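Local coordinates for protein aminopeptidase C (Lactobacillus rhamnosus, PDB 4K7C) that probably acts as a papain-like cysteine aminopeptidase, removing residues from the N-termini of peptides as part of a six-subunit assembly, at residues W102-K107 against Q136-Q141; G153-S158 against L243-F248; E313-G318 against M366-V371; G358-T363 against F407-V412. All coordinates share one frame; numbering follows the deposited sequence.

Interaction 1 of 4, residues W102-K107 against Q136-Q141; sequences WDKFEK and QQDGGQ
K107 leaves its helix with CG anti to the carbonyl carbon (chi1 -74°) and then runs extended all the way to its nitrogen. At its root, K107 CB rests against Q136 CB at 4.1 Å. Farther out, CD of K107 passes 3.8 Å from Q137 O, and CE lies close to both Q137 O and G139 O. The tip is held from three sides. K107 NZ donates to G139 O at 2.7 Å and to Q137 O at 2.9 Å, standing above both carbonyl planes, 37° and 27° out of them. K107 NZ also forms a salt bridge with D103 OD2 at 2.6 Å, on the syn lone pair of that oxygen, one helical turn earlier. An alanine here would remove the ammonium that both carbonyls and D103 OD2 share, and would probably leave the loop less firmly tied down.

K104 makes a second anchor beside the first. Its chain bends at chi2 and chi4 so that K104 NZ reaches Q136 OE1 at 2.8 Å, in the carbonyl plane and on a lone pair. The same K104 NZ forms a salt bridge to the anti side of D138 OD1, also at 2.8 Å, and donates to a water that bonds to D103 OD2 as well. The other oxygen of D138 is bonded to S169 OG and G68 N.

The contact fastens the loop between helices 126-133 and 142-152 onto helix 96-117, with helix 170-192 packed against K104 and Q136, and W71 of helix 70-87 against D103 and K107.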
loop_
_atom_site.group_PDB
_atom_site.type_symbol
_atom_site.label_atom_id
_atom_site.label_comp_id
_atom_site.label_asym_id
_atom_site.label_seq_id
_atom_site.Cartn_x
_atom_site.Cartn_y
_atom_site.Cartn_z
ATOM N N TRP A 102 -1.392 6.803 36.763
ATOM C CA TRP A 102 -0.953 7.121 38.107
ATOM C C TRP A 102 0.440 7.733 38.092
ATOM O O TRP A 102 0.704 8.692 38.812
ATOM C CB TRP A 102 -1.013 5.898 38.961
ATOM C CG TRP A 102 -2.423 5.460 39.211
ATOM C CD1 TRP A 102 -2.983 4.245 38.933
ATOM C CD2 TRP A 102 -3.459 6.245 39.811
ATOM N NE1 TRP A 102 -4.301 4.234 39.336
ATOM C CE2 TRP A 102 -4.611 5.444 39.872
ATOM C CE3 TRP A 102 -3.521 7.534 40.307
ATOM C CZ2 TRP A 102 -5.858 5.908 40.441
ATOM C CZ3 TRP A 102 -4.741 8.018 40.832
ATOM C CH2 TRP A 102 -5.891 7.218 40.882
ATOM N N ASP A 103 1.273 7.298 37.156
ATOM C CA ASP A 103 2.568 7.892 36.988
ATOM C C ASP A 103 2.473 9.392 36.628
ATOM O O ASP A 103 3.074 10.319 37.270
ATOM C CB ASP A 103 3.401 7.138 35.948
ATOM C CG ASP A 103 4.797 7.695 35.831
ATOM O OD1 ASP A 103 5.498 7.723 36.873
ATOM O OD2 ASP A 103 5.205 8.107 34.659
ATOM N N LYS A 104 1.753 9.725 35.583
ATOM C CA LYS A 104 1.505 11.105 35.208
ATOM C C LYS A 104 0.873 11.966 36.261
ATOM O O LYS A 104 1.204 13.104 36.439
ATOM C CB LYS A 104 0.637 11.148 33.950
ATOM C CG LYS A 104 1.269 10.648 32.675
ATOM C CD LYS A 104 1.404 11.737 31.662
ATOM C CE LYS A 104 2.234 11.390 30.400
ATOM N NZ LYS A 104 3.658 11.060 30.625
ATOM N N PHE A 105 -0.128 11.421 36.947
ATOM C CA PHE A 105 -0.781 12.194 37.958
ATOM C C PHE A 105 0.165 12.454 39.155
ATOM O O PHE A 105 0.275 13.597 39.617
ATOM C CB PHE A 105 -2.073 11.514 38.381
ATOM C CG PHE A 105 -2.937 12.404 39.229
ATOM C CD1 PHE A 105 -3.292 13.674 38.770
ATOM C CD2 PHE A 105 -3.407 11.968 40.440
ATOM C CE1 PHE A 105 -4.022 14.539 39.532
ATOM C CE2 PHE A 105 -4.198 12.862 41.194
ATOM C CZ PHE A 105 -4.534 14.111 40.713
ATOM N N GLU A 106 0.865 11.428 39.602
ATOM C CA GLU A 106 1.835 11.543 40.740
ATOM C C GLU A 106 2.955 12.448 40.315
ATOM O O GLU A 106 3.315 13.343 41.042
ATOM C CB GLU A 106 2.361 10.184 41.160
ATOM C CG GLU A 106 1.309 9.364 41.905
ATOM C CD GLU A 106 1.088 9.789 43.396
ATOM O OE1 GLU A 106 1.837 10.631 43.979
ATOM O OE2 GLU A 106 0.091 9.248 43.977
ATOM N N LYS A 107 3.428 12.311 39.070
ATOM C CA LYS A 107 4.478 13.257 38.592
ATOM C C LYS A 107 4.045 14.739 38.579
ATOM O O LYS A 107 4.886 15.573 38.766
ATOM C CB LYS A 107 5.012 12.825 37.232
ATOM C CG LYS A 107 5.918 11.633 37.244
ATOM C CD LYS A 107 6.294 11.181 35.806
ATOM C CE LYS A 107 7.426 10.216 35.862
ATOM N NZ LYS A 107 7.456 9.428 34.587
ATOM N N GLN A 136 7.335 16.820 33.279
ATOM C CA GLN A 136 7.240 15.400 33.416
ATOM C C GLN A 136 7.579 14.759 32.086
ATOM O O GLN A 136 7.722 15.454 31.088
ATOM C CB GLN A 136 5.867 15.005 33.898
ATOM C CG GLN A 136 4.747 15.539 33.006
ATOM C CD GLN A 136 4.446 14.620 31.828
ATOM O OE1 GLN A 136 4.300 13.387 31.962
ATOM N NE2 GLN A 136 4.364 15.199 30.675
ATOM N N GLN A 137 7.677 13.450 32.068
ATOM C CA GLN A 137 7.857 12.714 30.836
ATOM C C GLN A 137 7.350 11.302 31.018
ATOM O O GLN A 137 6.997 10.886 32.115
ATOM C CB GLN A 137 9.342 12.730 30.454
ATOM C CG GLN A 137 10.288 12.110 31.480
ATOM C CD GLN A 137 11.762 12.240 31.096
ATOM O OE1 GLN A 137 12.184 11.637 30.157
ATOM N NE2 GLN A 137 12.535 13.021 31.857
ATOM N N ASP A 138 7.336 10.549 29.937
ATOM C CA ASP A 138 6.897 9.134 29.976
ATOM C C ASP A 138 7.786 8.207 30.747
ATOM O O ASP A 138 7.272 7.277 31.341
ATOM C CB ASP A 138 6.683 8.538 28.573
ATOM C CG ASP A 138 5.465 9.104 27.835
ATOM O OD1 ASP A 138 4.711 9.997 28.302
ATOM O OD2 ASP A 138 5.260 8.696 26.650
ATOM N N GLY A 139 9.119 8.409 30.698
ATOM C CA GLY A 139 10.033 7.488 31.275
ATOM C C GLY A 139 10.124 7.426 32.797
ATOM O O GLY A 139 9.722 8.365 33.527
ATOM N N GLY A 140 10.872 6.415 33.232
ATOM C CA GLY A 140 11.114 6.243 34.649
ATOM C C GLY A 140 12.193 5.235 34.988
ATOM O O GLY A 140 13.058 4.880 34.164
ATOM N N GLN A 141 12.210 4.834 36.258
ATOM C CA GLN A 141 13.130 3.845 36.757
ATOM C C GLN A 141 12.349 2.845 37.632
ATOM O O GLN A 141 11.204 3.122 38.052
ATOM C CB GLN A 141 14.266 4.568 37.540
ATOM C CG GLN A 141 14.923 5.701 36.780
ATOM C CD GLN A 141 16.310 6.092 37.284
ATOM O OE1 GLN A 141 16.902 5.407 38.115
ATOM N NE2 GLN A 141 16.841 7.168 36.758
HETATM O O HOH W 1 4.511 8.704 32.390
#

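Interaction 2 of 4, residues G153-S158 against L243-F248; sequences GIVPKS and LTPQTF
A single hydrogen bond ties the two backbones: I154 N donates to P245 O at 3.1 Å. The N-H points well at the oxygen (167°), but the nitrogen stands above the carbonyl plane instead of on a lone pair. I154 O lies over the start of the helix too, 3.2 Å from P245 CA in a CA-H...O contact. Such closeness depends on G153, because a side chain there would run into P245 O and Q246 N; its positive phi of 66°, just past the end of a helix, also suits a glycine.

Around this bond the apolar groups close in. F248 sends its ring toward the loop with CG anti to the backbone N. P156 meets it tip to tip, its CD 4.0 Å from the ring centroid and 11° off the normal, a CH-pi contact over one face. I154 CG2 comes to the ring edge instead, in plane, 3.9 Å from F248 CD2. V155 and P245 lie side by side and point the same way, with V155 CG1 3.6 Å from P245 CG.

What sets the helix start in place is a capping box. T244, the N-cap, accepts from T247 N through OG1 at 3.0 Å, and T247 OG1 in return accepts from T244 N at 2.8 Å.

F228 meets the F248 ring edge-to-face and Y252 stacks on it. The loop after helix 142-152 is thus pinned between helix 245-253, strand 226-231 and Y98 of helix 96-117, which touches I154, V155 and P245.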
loop_
_atom_site.group_PDB
_atom_site.type_symbol
_atom_site.label_atom_id
_atom_site.label_comp_id
_atom_site.label_asym_id
_atom_site.label_seq_id
_atom_site.Cartn_x
_atom_site.Cartn_y
_atom_site.Cartn_z
ATOM N N GLY A 153 -1.693 -0.671 43.053
ATOM C CA GLY A 153 -1.805 -2.025 42.537
ATOM C C GLY A 153 -1.736 -2.119 41.044
ATOM O O GLY A 153 -1.002 -1.349 40.441
ATOM N N ILE A 154 -2.408 -3.081 40.471
ATOM C CA ILE A 154 -2.345 -3.296 39.034
ATOM C C ILE A 154 -3.631 -3.997 38.623
ATOM O O ILE A 154 -4.349 -4.596 39.443
ATOM C CB ILE A 154 -1.026 -4.059 38.605
ATOM C CG1 ILE A 154 -0.693 -3.873 37.086
ATOM C CG2 ILE A 154 -1.048 -5.547 38.971
ATOM C CD1 ILE A 154 -0.633 -2.426 36.600
ATOM N N VAL A 155 -3.915 -3.937 37.337
ATOM C CA VAL A 155 -5.046 -4.600 36.723
ATOM C C VAL A 155 -4.666 -5.318 35.400
ATOM O O VAL A 155 -3.684 -4.925 34.740
ATOM C CB VAL A 155 -6.231 -3.630 36.491
ATOM C CG1 VAL A 155 -6.626 -2.945 37.785
ATOM C CG2 VAL A 155 -5.966 -2.610 35.388
ATOM N N PRO A 156 -5.445 -6.328 35.023
ATOM C CA PRO A 156 -5.341 -6.874 33.670
ATOM C C PRO A 156 -5.486 -5.775 32.626
ATOM O O PRO A 156 -6.230 -4.835 32.747
ATOM C CB PRO A 156 -6.532 -7.804 33.591
ATOM C CG PRO A 156 -6.785 -8.216 35.003
ATOM C CD PRO A 156 -6.637 -6.907 35.707
ATOM N N LYS A 157 -4.806 -5.974 31.516
ATOM C CA LYS A 157 -4.941 -5.110 30.373
ATOM C C LYS A 157 -6.383 -4.925 29.904
ATOM O O LYS A 157 -6.808 -3.817 29.627
ATOM C CB LYS A 157 -3.994 -5.599 29.230
ATOM C CG LYS A 157 -3.846 -4.505 28.129
ATOM C CD LYS A 157 -3.182 -5.077 26.905
ATOM C CE LYS A 157 -2.984 -4.062 25.849
ATOM N NZ LYS A 157 -2.150 -2.988 26.491
ATOM N N SER A 158 -7.157 -5.989 29.838
ATOM C CA SER A 158 -8.560 -5.911 29.444
ATOM C C SER A 158 -9.389 -5.009 30.305
ATOM O O SER A 158 -10.391 -4.551 29.868
ATOM C CB SER A 158 -9.222 -7.302 29.436
ATOM O OG SER A 158 -9.248 -7.849 30.742
ATOM N N LEU A 243 -12.620 -7.944 42.790
ATOM C CA LEU A 243 -11.219 -7.619 43.020
ATOM C C LEU A 243 -11.049 -6.093 43.002
ATOM O O LEU A 243 -11.842 -5.345 42.384
ATOM C CB LEU A 243 -10.380 -8.287 41.959
ATOM C CG LEU A 243 -10.206 -9.803 41.949
ATOM C CD1 LEU A 243 -9.675 -10.278 40.620
ATOM C CD2 LEU A 243 -9.271 -10.210 43.056
ATOM N N THR A 244 -9.980 -5.621 43.704
ATOM C CA THR A 244 -9.490 -4.282 43.524
ATOM C C THR A 244 -8.101 -4.402 42.816
ATOM O O THR A 244 -7.519 -5.519 42.752
ATOM C CB THR A 244 -9.396 -3.481 44.802
ATOM O OG1 THR A 244 -8.196 -3.869 45.487
ATOM C CG2 THR A 244 -10.602 -3.655 45.652
ATOM N N PRO A 245 -7.536 -3.265 42.343
ATOM C CA PRO A 245 -6.158 -3.306 41.790
ATOM C C PRO A 245 -5.172 -3.837 42.821
ATOM O O PRO A 245 -4.237 -4.586 42.513
ATOM C CB PRO A 245 -5.917 -1.840 41.380
ATOM C CG PRO A 245 -7.300 -1.393 40.927
ATOM C CD PRO A 245 -8.191 -1.984 42.027
ATOM N N GLN A 246 -5.399 -3.497 44.081
ATOM C CA GLN A 246 -4.522 -3.994 45.140
ATOM C C GLN A 246 -4.718 -5.440 45.523
ATOM O O GLN A 246 -3.737 -6.134 45.639
ATOM C CB GLN A 246 -4.507 -3.027 46.323
ATOM C CG GLN A 246 -4.103 -1.633 45.831
ATOM C CD GLN A 246 -3.800 -0.676 46.937
ATOM O OE1 GLN A 246 -4.623 0.182 47.307
ATOM N NE2 GLN A 246 -2.628 -0.845 47.525
ATOM N N THR A 247 -5.963 -5.935 45.635
ATOM C CA THR A 247 -6.125 -7.362 45.846
ATOM C C THR A 247 -5.694 -8.247 44.643
ATOM O O THR A 247 -5.184 -9.322 44.798
ATOM C CB THR A 247 -7.545 -7.744 46.351
ATOM O OG1 THR A 247 -8.511 -7.357 45.396
ATOM C CG2 THR A 247 -7.796 -7.050 47.646
ATOM N N PHE A 248 -5.919 -7.750 43.437
ATOM C CA PHE A 248 -5.420 -8.418 42.223
ATOM C C PHE A 248 -3.897 -8.532 42.303
ATOM O O PHE A 248 -3.337 -9.614 42.135
ATOM C CB PHE A 248 -5.866 -7.631 40.981
ATOM C CG PHE A 248 -5.384 -8.251 39.725
ATOM C CD1 PHE A 248 -6.062 -9.328 39.170
ATOM C CD2 PHE A 248 -4.133 -7.889 39.192
ATOM C CE1 PHE A 248 -5.547 -9.978 38.045
ATOM C CE2 PHE A 248 -3.646 -8.567 38.082
ATOM C CZ PHE A 248 -4.353 -9.609 37.516
#

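Interaction 3 of 4, residues E313-G318 against M366-V371; sequences ESVWFG and MVLTGV
Two antiparallel strands, 315-319 and 364-374, pair here in the beta-rich half of the papain-like fold. The short segments are markedly twisted, with 133° between their directions. Four backbone bonds join them. V315 and L368 form one hydrogen-bonded pair, V315 N to L368 O at 3.0 Å and L368 N to V315 O at 2.8 Å. F317 and M366 form the next: F317 N reaches M366 O at 2.9 Å in an almost straight bond (174°), while M366 N approaches F317 O nearly along the C=O axis. Between them, W316 and V367 make a non-hydrogen-bonded pair.

On the W316 and V367 side the sheet meets helix 70-87, the central helix of this fold. A74 touches both side chains, W316 NE1 bonds to W71 O, and W142 meets the indole edge-to-face.

V315, F317, M366 and L368 put apolar side chains on the other side. F317 takes the crowded first torsion (chi1 81°), which swings its ring across to the partner strand. L368 CD2 sits over one ring face, offset toward the rim and 3.7 Å from the centroid, a CH-pi contact, while L368 CG comes within 3.4 Å of F317 CD1. M366, a selenomethionine, lies alongside F317: its CB is 3.6 Å from F317 CE1, and its chain bends at chi3 so that CE returns to F317 CZ at 3.8 Å.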
loop_
_atom_site.group_PDB
_atom_site.type_symbol
_atom_site.label_atom_id
_atom_site.label_comp_id
_atom_site.label_asym_id
_atom_site.label_seq_id
_atom_site.Cartn_x
_atom_site.Cartn_y
_atom_site.Cartn_z
ATOM N N GLU A 313 14.078 -16.756 36.742
ATOM C CA GLU A 313 13.437 -15.454 36.852
ATOM C C GLU A 313 14.114 -14.460 35.882
ATOM O O GLU A 313 15.350 -14.347 35.849
ATOM C CB GLU A 313 13.626 -14.918 38.244
ATOM C CG GLU A 313 12.898 -15.766 39.324
ATOM C CD GLU A 313 13.423 -15.579 40.772
ATOM O OE1 GLU A 313 14.340 -14.754 41.080
ATOM O OE2 GLU A 313 12.924 -16.326 41.637
ATOM N N SER A 314 13.267 -13.756 35.165
ATOM C CA SER A 314 13.654 -12.697 34.234
ATOM C C SER A 314 14.193 -11.454 34.934
ATOM O O SER A 314 14.021 -11.236 36.165
ATOM C CB SER A 314 12.442 -12.409 33.304
ATOM O OG SER A 314 11.363 -11.770 33.946
ATOM N N VAL A 315 14.921 -10.649 34.220
ATOM C CA VAL A 315 15.630 -9.562 34.858
ATOM C C VAL A 315 15.384 -8.222 34.139
ATOM O O VAL A 315 15.803 -8.073 32.965
ATOM C CB VAL A 315 17.172 -9.847 34.889
ATOM C CG1 VAL A 315 17.950 -8.743 35.534
ATOM C CG2 VAL A 315 17.541 -11.172 35.587
ATOM N N TRP A 316 14.745 -7.262 34.794
ATOM C CA TRP A 316 14.567 -5.948 34.247
ATOM C C TRP A 316 15.948 -5.287 34.148
ATOM O O TRP A 316 16.789 -5.412 35.074
ATOM C CB TRP A 316 13.688 -5.114 35.167
ATOM C CG TRP A 316 13.235 -3.775 34.784
ATOM C CD1 TRP A 316 12.008 -3.409 34.414
ATOM C CD2 TRP A 316 13.969 -2.508 34.913
ATOM N NE1 TRP A 316 11.899 -2.087 34.241
ATOM C CE2 TRP A 316 13.090 -1.492 34.523
ATOM C CE3 TRP A 316 15.302 -2.183 35.151
ATOM C CZ2 TRP A 316 13.450 -0.165 34.480
ATOM C CZ3 TRP A 316 15.647 -0.855 35.169
ATOM C CH2 TRP A 316 14.755 0.151 34.815
ATOM N N PHE A 317 16.199 -4.685 32.980
ATOM C CA PHE A 317 17.463 -3.958 32.752
ATOM C C PHE A 317 17.345 -2.716 31.930
ATOM O O PHE A 317 16.466 -2.619 31.079
ATOM C CB PHE A 317 18.563 -4.897 32.136
ATOM C CG PHE A 317 18.469 -5.118 30.659
ATOM C CD1 PHE A 317 17.552 -6.005 30.146
ATOM C CD2 PHE A 317 19.366 -4.504 29.798
ATOM C CE1 PHE A 317 17.425 -6.228 28.805
ATOM C CE2 PHE A 317 19.304 -4.796 28.419
ATOM C CZ PHE A 317 18.327 -5.666 27.937
ATOM N N GLY A 318 18.257 -1.766 32.232
ATOM C CA GLY A 318 18.384 -0.477 31.593
ATOM C C GLY A 318 19.653 -0.371 30.774
ATOM O O GLY A 318 20.710 -0.754 31.209
HETATM N N MSE A 366 14.359 -2.957 29.164
HETATM C CA MSE A 366 13.918 -4.216 28.572
HETATM C C MSE A 366 14.082 -5.279 29.658
HETATM O O MSE A 366 14.345 -4.979 30.805
HETATM C CB MSE A 366 14.633 -4.524 27.226
HETATM C CG MSE A 366 14.377 -3.410 26.200
HETATM SE SE MSE A 366 15.359 -3.744 24.510
HETATM C CE MSE A 366 17.177 -3.376 25.138
ATOM N N VAL A 367 13.950 -6.553 29.263
ATOM C CA VAL A 367 13.999 -7.674 30.148
ATOM C C VAL A 367 14.935 -8.764 29.546
ATOM O O VAL A 367 14.796 -9.149 28.385
ATOM C CB VAL A 367 12.548 -8.230 30.417
ATOM C CG1 VAL A 367 12.610 -9.512 31.269
ATOM C CG2 VAL A 367 11.650 -7.214 31.014
ATOM N N LEU A 368 15.883 -9.214 30.361
ATOM C CA LEU A 368 16.650 -10.436 30.075
ATOM C C LEU A 368 15.824 -11.658 30.371
ATOM O O LEU A 368 15.308 -11.801 31.499
ATOM C CB LEU A 368 17.960 -10.499 30.909
ATOM C CG LEU A 368 18.740 -9.169 30.811
ATOM C CD1 LEU A 368 19.824 -9.177 31.839
ATOM C CD2 LEU A 368 19.428 -8.966 29.441
ATOM N N THR A 369 15.744 -12.524 29.377
ATOM C CA THR A 369 14.977 -13.798 29.456
ATOM C C THR A 369 15.769 -15.038 29.095
ATOM O O THR A 369 15.233 -16.117 29.033
ATOM C CB THR A 369 13.662 -13.747 28.660
ATOM O OG1 THR A 369 13.946 -13.819 27.248
ATOM C CG2 THR A 369 12.807 -12.441 29.015
ATOM N N GLY A 370 17.078 -14.885 29.008
ATOM C CA GLY A 370 17.956 -15.985 28.583
ATOM C C GLY A 370 19.374 -15.459 28.511
ATOM O O GLY A 370 19.613 -14.235 28.500
ATOM N N VAL A 371 20.297 -16.414 28.537
ATOM C CA VAL A 371 21.755 -16.183 28.422
ATOM C C VAL A 371 22.379 -17.430 27.922
ATOM O O VAL A 371 21.965 -18.508 28.328
ATOM C CB VAL A 371 22.402 -15.657 29.768
ATOM C CG1 VAL A 371 22.355 -16.719 30.881
ATOM C CG2 VAL A 371 23.773 -15.076 29.479
#

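Interaction 4 of 4, residues G358-T363 against F407-V412; sequences GESLMT and FVYQVV
The Y409 ring points its phenol edge at S360, whose OG lies in the ring plane. Obliquely to the same ring runs the L361-M362 peptide, with L361 C 3.6 Å from Y409 CE2 and M362 N 3.7 Å from Y409 CD2. S360 OG is also at the edge of F407, 4.0 Å from its CD1, so the serine hydroxyl meets the edges of both rings. Y409 OH lies 2.6 Å from S360 OG, probably hydrogen-bonded to it. S360 turns OG anti to its backbone N (chi1 -167°), and OG is bonded to D320 OD2 as well; that carboxylate would probably polarise the pair.

Y409 and Q410 together face G318 of strand 315-319 in a classic beta bulge, and the Y409 psi of -17° lets the CB atoms of both residues point toward the 358-363 loop. An alanine in place of Y409 would remove ring and hydroxyl together, and would probably loosen the loop at L361 and M362 besides costing S360 its phenol partner. On the other segment, G358 is the C-prime residue of a Schellman motif that ends helix 351-356 and releases the chain toward strand 364-374.

Q410 uses its place in the bulge to meet M362, a selenomethionine. The two extended chains cross at about a right angle, M362 SE lying 3.5 Å from Q410 NE2, and W316 borders both.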
loop_
_atom_site.group_PDB
_atom_site.type_symbol
_atom_site.label_atom_id
_atom_site.label_comp_id
_atom_site.label_asym_id
_atom_site.label_seq_id
_atom_site.Cartn_x
_atom_site.Cartn_y
_atom_site.Cartn_z
ATOM N N GLY A 358 28.740 12.603 28.124
ATOM C CA GLY A 358 27.402 12.825 27.521
ATOM C C GLY A 358 27.056 12.011 26.282
ATOM O O GLY A 358 26.026 12.232 25.614
ATOM N N GLU A 359 27.908 11.054 25.988
ATOM C CA GLU A 359 27.753 10.199 24.835
ATOM C C GLU A 359 26.719 9.080 25.096
ATOM O O GLU A 359 26.043 8.693 24.181
ATOM C CB GLU A 359 29.103 9.610 24.459
ATOM C CG GLU A 359 29.091 8.522 23.342
ATOM C CD GLU A 359 28.307 8.888 22.067
ATOM O OE1 GLU A 359 28.196 10.061 21.738
ATOM O OE2 GLU A 359 27.876 7.931 21.393
ATOM N N SER A 360 26.618 8.569 26.343
ATOM C CA SER A 360 25.758 7.421 26.617
ATOM C C SER A 360 25.163 7.522 27.982
ATOM O O SER A 360 25.775 8.082 28.865
ATOM C CB SER A 360 26.522 6.110 26.490
ATOM O OG SER A 360 25.713 4.937 26.444
ATOM N N LEU A 361 24.016 6.896 28.171
ATOM C CA LEU A 361 23.291 6.832 29.467
ATOM C C LEU A 361 22.118 5.859 29.217
ATOM O O LEU A 361 21.968 5.352 28.083
ATOM C CB LEU A 361 22.867 8.182 30.008
ATOM C CG LEU A 361 22.287 9.239 29.075
ATOM C CD1 LEU A 361 21.034 8.728 28.448
ATOM C CD2 LEU A 361 21.960 10.516 29.798
HETATM N N MSE A 362 21.374 5.434 30.254
HETATM C CA MSE A 362 20.194 4.554 30.007
HETATM C C MSE A 362 19.130 5.332 29.295
HETATM O O MSE A 362 18.793 6.425 29.699
HETATM C CB MSE A 362 19.532 3.916 31.269
HETATM C CG MSE A 362 18.105 3.388 30.971
HETATM SE SE MSE A 362 17.306 2.628 32.630
HETATM C CE MSE A 362 15.763 1.617 32.120
ATOM N N THR A 363 18.626 4.775 28.203
ATOM C CA THR A 363 17.606 5.353 27.385
ATOM C C THR A 363 16.387 4.402 27.227
ATOM O O THR A 363 15.338 4.829 26.758
ATOM C CB THR A 363 18.111 5.701 25.987
ATOM O OG1 THR A 363 18.452 4.477 25.332
ATOM C CG2 THR A 363 19.326 6.649 26.049
ATOM N N PHE A 407 27.096 -1.170 27.364
ATOM C CA PHE A 407 25.916 -0.374 27.202
ATOM C C PHE A 407 24.748 -0.697 28.148
ATOM O O PHE A 407 23.741 0.016 28.144
ATOM C CB PHE A 407 25.401 -0.349 25.725
ATOM C CG PHE A 407 26.425 0.193 24.783
ATOM C CD1 PHE A 407 26.956 1.469 24.983
ATOM C CD2 PHE A 407 27.002 -0.594 23.830
ATOM C CE1 PHE A 407 27.949 1.970 24.122
ATOM C CE2 PHE A 407 28.001 -0.102 22.984
ATOM C CZ PHE A 407 28.469 1.189 23.144
ATOM N N VAL A 408 24.911 -1.730 28.943
ATOM C CA VAL A 408 23.952 -1.967 30.038
ATOM C C VAL A 408 24.428 -1.263 31.317
ATOM O O VAL A 408 25.602 -1.476 31.749
ATOM C CB VAL A 408 23.796 -3.429 30.317
ATOM C CG1 VAL A 408 22.903 -3.734 31.606
ATOM C CG2 VAL A 408 23.231 -4.145 29.112
ATOM N N TYR A 409 23.530 -0.469 31.902
ATOM C CA TYR A 409 23.815 0.304 33.083
ATOM C C TYR A 409 23.059 -0.122 34.343
ATOM O O TYR A 409 23.530 0.234 35.416
ATOM C CB TYR A 409 23.558 1.754 32.880
ATOM C CG TYR A 409 24.372 2.373 31.719
ATOM C CD1 TYR A 409 25.660 2.736 31.910
ATOM C CD2 TYR A 409 23.791 2.615 30.466
ATOM C CE1 TYR A 409 26.456 3.260 30.904
ATOM C CE2 TYR A 409 24.574 3.214 29.457
ATOM C CZ TYR A 409 25.902 3.543 29.687
ATOM O OH TYR A 409 26.671 4.112 28.692
ATOM N N GLN A 410 21.979 -0.890 34.203
ATOM C CA GLN A 410 21.158 -1.244 35.350
ATOM C C GLN A 410 20.509 -2.599 35.199
ATOM O O GLN A 410 20.092 -2.963 34.099
ATOM C CB GLN A 410 20.027 -0.256 35.463
ATOM C CG GLN A 410 20.387 1.172 35.699
ATOM C CD GLN A 410 19.127 1.950 35.908
ATOM O OE1 GLN A 410 19.125 3.180 36.172
ATOM N NE2 GLN A 410 18.024 1.239 35.750
ATOM N N VAL A 411 20.456 -3.346 36.308
ATOM C CA VAL A 411 19.670 -4.577 36.389
ATOM C C VAL A 411 18.947 -4.517 37.771
ATOM O O VAL A 411 19.420 -3.822 38.673
ATOM C CB VAL A 411 20.453 -5.894 36.342
ATOM C CG1 VAL A 411 20.894 -6.214 34.917
ATOM C CG2 VAL A 411 21.659 -5.871 37.270
ATOM N N VAL A 412 17.762 -5.096 37.830
ATOM C CA VAL A 412 17.042 -5.224 39.068
ATOM C C VAL A 412 17.126 -6.669 39.516
ATOM O O VAL A 412 16.686 -7.612 38.836
ATOM C CB VAL A 412 15.598 -4.720 38.972
ATOM C CG1 VAL A 412 14.844 -4.940 40.263
ATOM C CG2 VAL A 412 15.550 -3.267 38.612
#

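In the fold
Along the chain, interaction 1 closes before interaction 2 opens, and both precede interactions 3 and 4, whose segments alternate. The first two belong to the helical half of the fold: helix 96-117 carries part of interaction 1 and backs interaction 2, their centres 19 Å apart, and helix 142-152 links their loops. Interactions 3 and 4, about 14 Å between centres, lie on neighbouring strands 315-319 and 408-414, and G318 probably hydrogen-bonds to Y409 and Q410. Interactions 1 and 4 touch where Q141 packs on Q410. In papain-like peptidases the active-site cleft runs between two such halves. Interaction 2 lies farthest from interaction 4, about 31 Å between centres.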